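Local coordinates for protein beta-galactoside alpha-2,6-sialyltransferase (Photobacterium sp., PDB 2Z4T) that probably transfers sialic acid from its CMP-activated donor to the 6-hydroxyl of the galactose in beta-galactosides such as lactose, at residues Ser199-Thr202 with Ala203-Phe206; Tyr230-Gly233 with Ser234-Val238; Asn239-Asn242 with Trp243-Thr246; Ile255-Asp258 with Tyr259-Val263. All coordinates share one frame; numbering follows the deposited sequence.

Interaction 1. Residues Ser199-Thr202 with Ala203-Phe206; sequences SSNT and AHSF. With GAL (beta-D-galactopyranose), chain B.
The carbonyl oxygen of T202 is gripped twice by S205. The hydroxyl OG of S205 comes in on a lone pair, in the carbonyl plane, with OG 2.6 Å from T202 O, while the amide of the same residue approaches from above that plane, S205 N to T202 O 2.9 Å. The second of these bonds closes a type I beta turn from T202 to S205; the hydroxyl has a further partner in W282. Just before the turn, N201 reaches forward: with CG anti to its backbone N (chi1 -179°), the amide lies alongside H204, pointing the same way, and OD1 accepts the backbone N-H of H204 (N to OD1 3.0 Å). The bond is moderately bent, 146° at the hydrogen. The same OD1 sits at the edge of the imidazole, 3.2 Å from H204 CD2, with the amide and ring planes almost perpendicular at 82°. The other end of this amide, ND2, donates to D122 and D232, so both ends of N201 are engaged. One residue earlier, S200 OG reaches forward to the carbonyl of N201 (OG to N201 O 2.6 Å) and has N208 as a further partner. Next to CD2 on the ring, NE2 of H204 donates to O4 of the galactose at 3.1 Å and also bonds O3 at 3.2 Å. H175 holds ND1, which should limit rotation of the ring. H204 is the N-cap residue of helix 205-216, and the whole forms the strand-to-helix turn of a beta-alpha-beta unit in this GT-B fold, where the turn that follows strand 194-201 presents a histidine to the acceptor sugar.

Interaction 2. Residues Tyr230-Gly233 with Ser234-Val238; sequences YDDG and SAEYV. With GAL (beta-D-galactopyranose), chain B; GOL (glycerol), chain H.
E236 turns its carboxylate back under the two peptides that precede its helix, and this is the tight part of the contact. OE2 takes the amide of G233, met nearly along the C-O axis (G233 N to E236 OE2 2.8 Å, 166° at the hydrogen), while OE1 receives D232 N from above the carboxylate plane at 3.1 Å. A bend at chi2 (-80°) folds the chain this far and leaves CG against D231 OD1. The two acids, D231 and E236, lie close; their mutual repulsion is probably eased by the N-H groups that E236 accepts. Behind them the Y237 hydroxyl donates to D231 OD2 at 2.7 Å, ring and carboxylate nearly perpendicular. The other side is filled largely by bound molecules instead of protein packing, though its bonds are short. D232 OD2 accepts a hydrogen bond from O4 of the galactose at 2.5 Å and OD1 one from O6 at 2.6 Å, so the carboxylate spans both hydroxyls; N201 ND2 is a protein partner of OD2. A glycerol, probably from the crystallisation liquor, bridges D232 OD1 and the amide of A235 through its O1. The arrangement is part of the acceptor-sugar site of a GT-B glycosyltransferase, built where strand 222-230 gives way to helix 234-243.

Interaction 3. Residues Asn239-Asn242 with Trp243-Thr246; sequences NLYN and WRDT
Stacking of Y241 with R244 dominates the side-chain part of this contact. The guanidinium lies flat over one face of the phenol ring, planes 10° apart, but displaced from its middle: R244 CZ is 4.1 Å from the ring centroid, an off-centre cation-pi contact. NH2 of R244 comes closest to the ring, 3.3 Å from Y241 CE1. A bend at chi3 (-35°) folds the arginine back along the helix end to reach the ring.

Among the hydrogen bonds, the one from R244 NE to the carbonyl O of Y241, 2.9 Å, fixes the rotation of the guanidinium: the acceptor lies in its plane and the donor sits on a lone pair of the carbonyl. Thus Y241 holds the arginine by both ring and backbone. The backbone bonds loosen as the helix ends. W243 N still reaches N239 O at 3.0 Å, the bond from R244 N to L240 O is weak, and D245 N turns to N242 O at 3.2 Å. Beyond it, W243 O accepts the N-H of T246, which closes a type I turn, and T246 OG1 donates to it as well.

A water joins in, donating to Y241 O and to D245 OD1 and accepting from R244 NH2. It bridges the helix end to the turn.

R244 NH1 also bonds E301, a ligand of a bound magnesium ion. Y241 packs on helix 481-488 and L240 on helix 297-300, while the W243 side chain turns to K249 and L253 of helix 249-265, so the end of helix 234-243 is set among three neighbouring helices.

Interaction 4. Residues Ile255-Asp258 with Tyr259-Val263; sequences IGKD and YLEDV
Both K257 and E261 start with CG anti to the backbone N (chi1 155° and -163°), which sends the two chains out side by side in the same direction, one helical turn apart. E261 then runs on extended, whereas K257 bends at chi3 and again at chi4 (56°), swinging its ammonium toward the carboxylate. NZ of K257 meets OE1 of E261 at 3.2 Å in a salt bridge whose hydrogen bond is weak; OE2 of E261 stays further from the lysine. D258 OD1 lies 4.4 Å from E261 OE1, a like-charge neighbour whose repulsion the lysine would probably offset in part.

Beneath the charges runs regular backbone bonding. Y259 N bonds I255 O, L260 N bonds G256 O at 3.0 Å, E261 N bonds K257 O at 2.8 Å, and D262 N bonds D258 O. On another side of the helix the ring of Y259 has CG2 of V263 over one face, offset toward the rim, while G256 O lies near the ring plane at its edge. The phenol OH is held by the loop residues D270 and N273. L260 is buried against F206 and V210 of helix 205-216 and against W282 and L285 of helix 282-285.

This is an amphipathic alpha-helix with an i to i+4 lysine-glutamate salt bridge, a partly buried helix that packs on helices 205-216 and 282-285, away from the annotated sites.

How the interactions relate
Interactions 1 and 2 contribute to one acceptor site: their centres are 10 Å apart and both touch the galactose, H204 from one loop and D232 from the next. They are joined by two probable hydrogen bonds, T202 N to Y230 O and A203 N to E236 OE1, each 2.8 Å. Interaction 3 follows on the same helix, 234-243, with its centre 13 Å from that of interaction 2, leading from the sugar to a magnesium site at the surface. Interaction 4, on the next helix, lies 22 Å from interaction 2 between centres, yet touches interaction 1 through F206, whose CE1 is 3.6 Å from L260 CD1.

Interaction 1. Residues Ser199-Thr202 with Ala203-Phe206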
loop_
_atom_site.group_PDB
_atom_site.type_symbol
_atom_site.label_atom_id
_atom_site.label_comp_id
_atom_site.label_asym_id
_atom_site.label_seq_id
_atom_site.Cartn_x
_atom_site.Cartn_y
_atom_site.Cartn_z
ATOM N N SER A 199 -7.369 5.121 3.131
ATOM C CA SER A 199 -6.240 4.318 3.519
ATOM C C SER A 199 -5.039 5.196 3.845
ATOM O O SER A 199 -4.680 6.096 3.079
ATOM C CB SER A 199 -5.873 3.316 2.414
ATOM O OG SER A 199 -4.866 2.418 2.872
ATOM N N SER A 200 -4.399 4.910 4.973
ATOM C CA SER A 200 -3.242 5.675 5.378
ATOM C C SER A 200 -2.200 4.867 6.116
ATOM O O SER A 200 -2.518 3.871 6.784
ATOM C CB SER A 200 -3.646 6.850 6.267
ATOM O OG SER A 200 -2.490 7.501 6.778
ATOM N N ASN A 201 -0.951 5.315 5.946
ATOM C CA ASN A 201 0.113 5.166 6.938
ATOM C C ASN A 201 -0.478 5.355 8.355
ATOM O O ASN A 201 -1.144 6.357 8.625
ATOM C CB ASN A 201 1.195 6.219 6.626
ATOM C CG ASN A 201 2.384 6.164 7.567
ATOM O OD1 ASN A 201 2.247 6.364 8.783
ATOM N ND2 ASN A 201 3.578 5.947 6.998
ATOM N N THR A 202 -0.259 4.380 9.233
ATOM C CA THR A 202 -0.857 4.387 10.565
ATOM C C THR A 202 -0.349 5.535 11.436
ATOM O O THR A 202 -1.158 6.378 11.888
ATOM C CB THR A 202 -0.675 3.012 11.272
ATOM O OG1 THR A 202 -1.255 1.983 10.453
ATOM C CG2 THR A 202 -1.347 2.990 12.651
ATOM N N ALA A 203 0.972 5.584 11.660
ATOM C CA ALA A 203 1.600 6.622 12.510
ATOM C C ALA A 203 1.215 8.029 12.092
ATOM O O ALA A 203 1.121 8.919 12.945
ATOM C CB ALA A 203 3.119 6.496 12.523
ATOM N N HIS A 204 0.992 8.208 10.785
ATOM C CA HIS A 204 0.664 9.511 10.193
ATOM C C HIS A 204 -0.817 9.663 9.809
ATOM O O HIS A 204 -1.149 10.563 9.029
ATOM C CB HIS A 204 1.531 9.744 8.944
ATOM C CG HIS A 204 2.984 9.896 9.248
ATOM N ND1 HIS A 204 3.591 11.127 9.371
ATOM C CD2 HIS A 204 3.945 8.974 9.499
ATOM C CE1 HIS A 204 4.865 10.954 9.680
ATOM N NE2 HIS A 204 5.102 9.660 9.775
ATOM N N SER A 205 -1.686 8.789 10.344
ATOM C CA SER A 205 -3.113 8.774 9.968
ATOM C C SER A 205 -3.716 10.184 10.086
ATOM O O SER A 205 -4.714 10.490 9.411
ATOM C CB SER A 205 -3.952 7.584 10.490
ATOM O OG SER A 205 -3.605 7.166 11.797
ATOM N N PHE A 206 -3.259 11.001 11.036
ATOM C CA PHE A 206 -4.161 11.719 11.877
ATOM C C PHE A 206 -4.080 12.906 10.861
ATOM O O PHE A 206 -5.094 13.358 10.330
ATOM C CB PHE A 206 -3.593 12.188 13.224
ATOM C CG PHE A 206 -4.399 13.332 13.857
ATOM C CD1 PHE A 206 -5.312 13.081 14.874
ATOM C CD2 PHE A 206 -4.260 14.652 13.396
ATOM C CE1 PHE A 206 -6.074 14.120 15.436
ATOM C CE2 PHE A 206 -5.010 15.708 13.947
ATOM C CZ PHE A 206 -5.924 15.443 14.967
HETATM C C1 GAL B . 10.112 10.276 7.830
HETATM C C2 GAL B . 9.138 10.558 8.972
HETATM C C3 GAL B . 9.106 9.357 9.914
HETATM C C4 GAL B . 8.857 8.061 9.132
HETATM C C5 GAL B . 9.812 7.922 7.944
HETATM C C6 GAL B . 9.455 6.754 7.020
HETATM O O2 GAL B . 9.521 11.750 9.640
HETATM O O3 GAL B . 8.098 9.534 10.900
HETATM O O4 GAL B . 7.515 8.056 8.693
HETATM O O5 GAL B . 9.743 9.089 7.161
HETATM O O6 GAL B . 9.642 5.496 7.636
#

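Interaction 2. Residues Tyr230-Gly233 with Ser234-Val238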
loop_
_atom_site.group_PDB
_atom_site.type_symbol
_atom_site.label_atom_id
_atom_site.label_comp_id
_atom_site.label_asym_id
_atom_site.label_seq_id
_atom_site.Cartn_x
_atom_site.Cartn_y
_atom_site.Cartn_z
ATOM N N TYR A 230 -2.193 1.000 7.585
ATOM C CA TYR A 230 -1.041 0.156 7.335
ATOM C C TYR A 230 0.130 0.835 7.999
ATOM O O TYR A 230 0.328 2.038 7.794
ATOM C CB TYR A 230 -0.776 0.006 5.826
ATOM C CG TYR A 230 -1.789 -0.834 5.084
ATOM C CD1 TYR A 230 -2.769 -0.242 4.283
ATOM C CD2 TYR A 230 -1.777 -2.225 5.187
ATOM C CE1 TYR A 230 -3.740 -1.018 3.600
ATOM C CE2 TYR A 230 -2.723 -3.023 4.497
ATOM C CZ TYR A 230 -3.698 -2.405 3.715
ATOM O OH TYR A 230 -4.611 -3.188 3.044
ATOM N N ASP A 231 0.886 0.075 8.799
ATOM C CA ASP A 231 2.045 0.590 9.544
ATOM C C ASP A 231 3.137 1.154 8.645
ATOM O O ASP A 231 3.512 0.539 7.655
ATOM C CB ASP A 231 2.688 -0.510 10.396
ATOM C CG ASP A 231 1.830 -0.930 11.566
ATOM O OD1 ASP A 231 1.013 -0.098 12.009
ATOM O OD2 ASP A 231 1.968 -2.092 12.031
ATOM N N ASP A 232 3.655 2.316 9.033
ATOM C CA ASP A 232 4.861 2.873 8.452
ATOM C C ASP A 232 5.947 1.805 8.465
ATOM O O ASP A 232 6.648 1.612 7.471
ATOM C CB ASP A 232 5.283 4.088 9.273
ATOM C CG ASP A 232 6.407 4.861 8.634
ATOM O OD1 ASP A 232 7.554 4.339 8.567
ATOM O OD2 ASP A 232 6.128 6.010 8.216
ATOM N N GLY A 233 6.048 1.104 9.588
ATOM C CA GLY A 233 6.933 -0.027 9.760
ATOM C C GLY A 233 7.287 -0.123 11.238
ATOM O O GLY A 233 6.410 -0.160 12.101
ATOM N N SER A 234 8.576 -0.132 11.548
ATOM C CA SER A 234 9.015 -0.261 12.923
ATOM C C SER A 234 8.617 0.971 13.732
ATOM O O SER A 234 8.432 0.878 14.938
ATOM C CB SER A 234 10.531 -0.503 12.964
ATOM O OG SER A 234 11.262 0.616 12.488
ATOM N N ALA A 235 8.440 2.109 13.057
ATOM C CA ALA A 235 8.094 3.375 13.718
ATOM C C ALA A 235 6.929 3.243 14.674
ATOM O O ALA A 235 6.994 3.761 15.794
ATOM C CB ALA A 235 7.820 4.479 12.707
ATOM N N GLU A 236 5.855 2.564 14.280
ATOM C CA GLU A 236 4.776 2.454 15.259
ATOM C C GLU A 236 5.077 1.545 16.462
ATOM O O GLU A 236 4.555 1.788 17.574
ATOM C CB GLU A 236 3.351 2.309 14.678
ATOM C CG GLU A 236 3.170 1.623 13.401
ATOM C CD GLU A 236 3.486 2.486 12.201
ATOM O OE1 GLU A 236 2.666 3.338 11.814
ATOM O OE2 GLU A 236 4.562 2.257 11.612
ATOM N N TYR A 237 5.970 0.570 16.265
ATOM C CA TYR A 237 6.392 -0.339 17.338
ATOM C C TYR A 237 7.292 0.335 18.381
ATOM O O TYR A 237 7.205 0.011 19.567
ATOM C CB TYR A 237 6.984 -1.652 16.752
ATOM C CG TYR A 237 5.922 -2.327 15.931
ATOM C CD1 TYR A 237 5.625 -1.873 14.640
ATOM C CD2 TYR A 237 5.134 -3.348 16.473
ATOM C CE1 TYR A 237 4.601 -2.440 13.893
ATOM C CE2 TYR A 237 4.085 -3.931 15.730
ATOM C CZ TYR A 237 3.824 -3.463 14.454
ATOM O OH TYR A 237 2.806 -4.024 13.712
ATOM N N VAL A 238 8.138 1.267 17.938
ATOM C CA VAL A 238 8.922 2.105 18.837
ATOM C C VAL A 238 7.932 2.919 19.692
ATOM O O VAL A 238 8.035 2.973 20.920
ATOM C CB VAL A 238 9.884 3.057 18.041
ATOM C CG1 VAL A 238 10.356 4.258 18.918
ATOM C CG2 VAL A 238 11.071 2.309 17.499
HETATM C C1 GAL B . 10.112 10.276 7.830
HETATM C C2 GAL B . 9.138 10.558 8.972
HETATM C C3 GAL B . 9.106 9.357 9.914
HETATM C C4 GAL B . 8.857 8.061 9.132
HETATM C C5 GAL B . 9.812 7.922 7.944
HETATM C C6 GAL B . 9.455 6.754 7.020
HETATM O O2 GAL B . 9.521 11.750 9.640
HETATM O O3 GAL B . 8.098 9.534 10.900
HETATM O O4 GAL B . 7.515 8.056 8.693
HETATM O O5 GAL B . 9.743 9.089 7.161
HETATM O O6 GAL B . 9.642 5.496 7.636
HETATM C C1 GOL H . 10.091 2.497 9.860
HETATM O O1 GOL H . 8.737 2.697 10.206
HETATM C C2 GOL H . 10.930 3.491 10.650
HETATM O O2 GOL H . 10.466 4.782 10.352
HETATM C C3 GOL H . 12.412 3.373 10.306
HETATM O O3 GOL H . 12.696 4.047 9.094
#

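Interaction 3. Residues Asn239-Asn242 with Trp243-Thr246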
loop_
_atom_site.group_PDB
_atom_site.type_symbol
_atom_site.label_atom_id
_atom_site.label_comp_id
_atom_site.label_asym_id
_atom_site.label_seq_id
_atom_site.Cartn_x
_atom_site.Cartn_y
_atom_site.Cartn_z
ATOM N N ASN A 239 6.960 3.543 19.030
ATOM C CA ASN A 239 5.934 4.287 19.733
ATOM C C ASN A 239 5.161 3.433 20.709
ATOM O O ASN A 239 4.888 3.884 21.834
ATOM C CB ASN A 239 4.969 4.959 18.754
ATOM C CG ASN A 239 5.613 6.120 18.032
ATOM O OD1 ASN A 239 6.607 6.691 18.515
ATOM N ND2 ASN A 239 5.077 6.468 16.864
ATOM N N LEU A 240 4.782 2.221 20.297
ATOM C CA LEU A 240 4.030 1.363 21.214
ATOM C C LEU A 240 4.918 0.909 22.384
ATOM O O LEU A 240 4.451 0.864 23.517
ATOM C CB LEU A 240 3.381 0.173 20.502
ATOM C CG LEU A 240 2.222 0.485 19.551
ATOM C CD1 LEU A 240 2.057 -0.628 18.535
ATOM C CD2 LEU A 240 0.950 0.695 20.303
ATOM N N TYR A 241 6.191 0.610 22.110
ATOM C CA TYR A 241 7.142 0.247 23.153
ATOM C C TYR A 241 7.260 1.316 24.236
ATOM O O TYR A 241 7.334 1.000 25.436
ATOM C CB TYR A 241 8.522 0.010 22.568
ATOM C CG TYR A 241 9.558 -0.287 23.617
ATOM C CD1 TYR A 241 9.726 -1.584 24.105
ATOM C CD2 TYR A 241 10.371 0.732 24.133
ATOM C CE1 TYR A 241 10.668 -1.860 25.091
ATOM C CE2 TYR A 241 11.332 0.467 25.111
ATOM C CZ TYR A 241 11.475 -0.838 25.582
ATOM O OH TYR A 241 12.421 -1.125 26.548
ATOM N N ASN A 242 7.309 2.583 23.823
ATOM C CA ASN A 242 7.277 3.673 24.805
ATOM C C ASN A 242 5.935 3.800 25.507
ATOM O O ASN A 242 5.879 4.100 26.704
ATOM C CB ASN A 242 7.690 5.000 24.165
ATOM C CG ASN A 242 9.152 5.000 23.770
ATOM O OD1 ASN A 242 9.980 4.410 24.471
ATOM N ND2 ASN A 242 9.479 5.624 22.640
ATOM N N TRP A 243 4.863 3.544 24.767
ATOM C CA TRP A 243 3.519 3.744 25.270
ATOM C C TRP A 243 3.109 2.670 26.281
ATOM O O TRP A 243 2.089 2.813 26.983
ATOM C CB TRP A 243 2.542 3.790 24.116
ATOM C CG TRP A 243 1.274 4.507 24.434
ATOM C CD1 TRP A 243 1.083 5.856 24.494
ATOM C CD2 TRP A 243 0.013 3.911 24.711
ATOM N NE1 TRP A 243 -0.222 6.136 24.793
ATOM C CE2 TRP A 243 -0.905 4.957 24.927
ATOM C CE3 TRP A 243 -0.439 2.588 24.781
ATOM C CZ2 TRP A 243 -2.256 4.724 25.225
ATOM C CZ3 TRP A 243 -1.790 2.356 25.081
ATOM C CH2 TRP A 243 -2.678 3.420 25.299
ATOM N N ARG A 244 3.925 1.615 26.376
ATOM C CA ARG A 244 3.755 0.615 27.418
ATOM C C ARG A 244 3.709 1.277 28.799
ATOM O O ARG A 244 2.979 0.797 29.677
ATOM C CB ARG A 244 4.871 -0.423 27.378
ATOM C CG ARG A 244 4.836 -1.350 26.175
ATOM C CD ARG A 244 6.028 -2.296 26.216
ATOM N NE ARG A 244 7.190 -1.612 26.780
ATOM C CZ ARG A 244 8.128 -2.192 27.520
ATOM N NH1 ARG A 244 8.056 -3.491 27.770
ATOM N NH2 ARG A 244 9.134 -1.469 28.009
ATOM N N ASP A 245 4.453 2.375 28.980
ATOM C CA ASP A 245 4.551 3.044 30.295
ATOM C C ASP A 245 3.258 3.739 30.717
ATOM O O ASP A 245 3.054 4.018 31.900
ATOM C CB ASP A 245 5.694 4.084 30.346
ATOM C CG ASP A 245 7.081 3.488 30.081
ATOM O OD1 ASP A 245 7.258 2.243 30.104
ATOM O OD2 ASP A 245 8.014 4.295 29.838
ATOM N N THR A 246 2.392 4.029 29.754
ATOM C CA THR A 246 1.191 4.813 30.029
ATOM C C THR A 246 0.391 4.273 31.220
ATOM O O THR A 246 -0.021 3.116 31.216
ATOM C CB THR A 246 0.299 4.892 28.777
ATOM O OG1 THR A 246 1.105 5.264 27.658
ATOM C CG2 THR A 246 -0.792 5.919 28.937
HETATM O O HOH W 1 8.771 1.602 27.802
#

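Interaction 4. Residues Ile255-Asp258 with Tyr259-Val263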
loop_
_atom_site.group_PDB
_atom_site.type_symbol
_atom_site.label_atom_id
_atom_site.label_comp_id
_atom_site.label_asym_id
_atom_site.label_seq_id
_atom_site.Cartn_x
_atom_site.Cartn_y
_atom_site.Cartn_z
ATOM N N ILE A 255 -10.151 9.263 25.941
ATOM C CA ILE A 255 -9.918 10.683 25.749
ATOM C C ILE A 255 -9.490 10.899 24.301
ATOM O O ILE A 255 -9.908 11.870 23.677
ATOM C CB ILE A 255 -8.879 11.227 26.749
ATOM C CG1 ILE A 255 -9.513 11.279 28.143
ATOM C CG2 ILE A 255 -8.360 12.600 26.312
ATOM C CD1 ILE A 255 -8.503 11.344 29.314
ATOM N N GLY A 256 -8.694 9.969 23.769
ATOM C CA GLY A 256 -8.344 9.967 22.362
ATOM C C GLY A 256 -9.536 9.997 21.405
ATOM O O GLY A 256 -9.532 10.769 20.443
ATOM N N LYS A 257 -10.557 9.174 21.661
ATOM C CA LYS A 257 -11.751 9.161 20.828
ATOM C C LYS A 257 -12.485 10.506 20.800
ATOM O O LYS A 257 -12.830 11.001 19.727
ATOM C CB LYS A 257 -12.709 8.038 21.223
ATOM C CG LYS A 257 -14.155 8.316 20.843
ATOM C CD LYS A 257 -14.904 7.053 20.556
ATOM C CE LYS A 257 -16.376 7.156 20.926
ATOM N NZ LYS A 257 -17.084 8.289 20.268
ATOM N N ASP A 258 -12.732 11.081 21.975
ATOM C CA ASP A 258 -13.493 12.336 22.066
ATOM C C ASP A 258 -12.726 13.451 21.372
ATOM O O ASP A 258 -13.309 14.292 20.679
ATOM C CB ASP A 258 -13.768 12.719 23.528
ATOM C CG ASP A 258 -14.607 11.678 24.256
ATOM O OD1 ASP A 258 -15.542 11.112 23.649
ATOM O OD2 ASP A 258 -14.336 11.430 25.445
ATOM N N TYR A 259 -11.407 13.422 21.553
ATOM C CA TYR A 259 -10.532 14.422 20.976
ATOM C C TYR A 259 -10.624 14.352 19.458
ATOM O O TYR A 259 -10.908 15.372 18.802
ATOM C CB TYR A 259 -9.087 14.236 21.445
ATOM C CG TYR A 259 -8.129 15.103 20.681
ATOM C CD1 TYR A 259 -7.998 16.466 20.968
ATOM C CD2 TYR A 259 -7.367 14.568 19.640
ATOM C CE1 TYR A 259 -7.110 17.264 20.228
ATOM C CE2 TYR A 259 -6.493 15.346 18.916
ATOM C CZ TYR A 259 -6.362 16.683 19.206
ATOM O OH TYR A 259 -5.480 17.427 18.460
ATOM N N LEU A 260 -10.414 13.145 18.929
ATOM C CA LEU A 260 -10.470 12.898 17.490
ATOM C C LEU A 260 -11.849 13.258 16.945
ATOM O O LEU A 260 -11.958 13.957 15.932
ATOM C CB LEU A 260 -10.090 11.439 17.148
ATOM C CG LEU A 260 -9.966 11.046 15.673
ATOM C CD1 LEU A 260 -8.936 11.906 14.971
ATOM C CD2 LEU A 260 -9.600 9.584 15.486
ATOM N N GLU A 261 -12.895 12.800 17.632
ATOM C CA GLU A 261 -14.265 13.150 17.274
ATOM C C GLU A 261 -14.507 14.662 17.191
ATOM O O GLU A 261 -15.108 15.135 16.230
ATOM C CB GLU A 261 -15.273 12.514 18.232
ATOM C CG GLU A 261 -16.688 12.508 17.650
ATOM C CD GLU A 261 -17.652 11.648 18.430
ATOM O OE1 GLU A 261 -17.386 11.386 19.632
ATOM O OE2 GLU A 261 -18.672 11.237 17.831
ATOM N N ASP A 262 -14.030 15.399 18.193
ATOM C CA ASP A 262 -14.193 16.848 18.253
ATOM C C ASP A 262 -13.413 17.595 17.184
ATOM O O ASP A 262 -13.867 18.640 16.696
ATOM C CB ASP A 262 -13.808 17.385 19.637
ATOM C CG ASP A 262 -14.811 17.008 20.708
ATOM O OD1 ASP A 262 -15.955 16.617 20.365
ATOM O OD2 ASP A 262 -14.444 17.088 21.895
ATOM N N VAL A 263 -12.234 17.075 16.848
ATOM C CA VAL A 263 -11.405 17.664 15.806
ATOM C C VAL A 263 -12.117 17.526 14.446
ATOM O O VAL A 263 -12.284 18.511 13.725
ATOM C CB VAL A 263 -9.979 17.038 15.798
ATOM C CG1 VAL A 263 -9.255 17.338 14.507
ATOM C CG2 VAL A 263 -9.162 17.526 16.988
#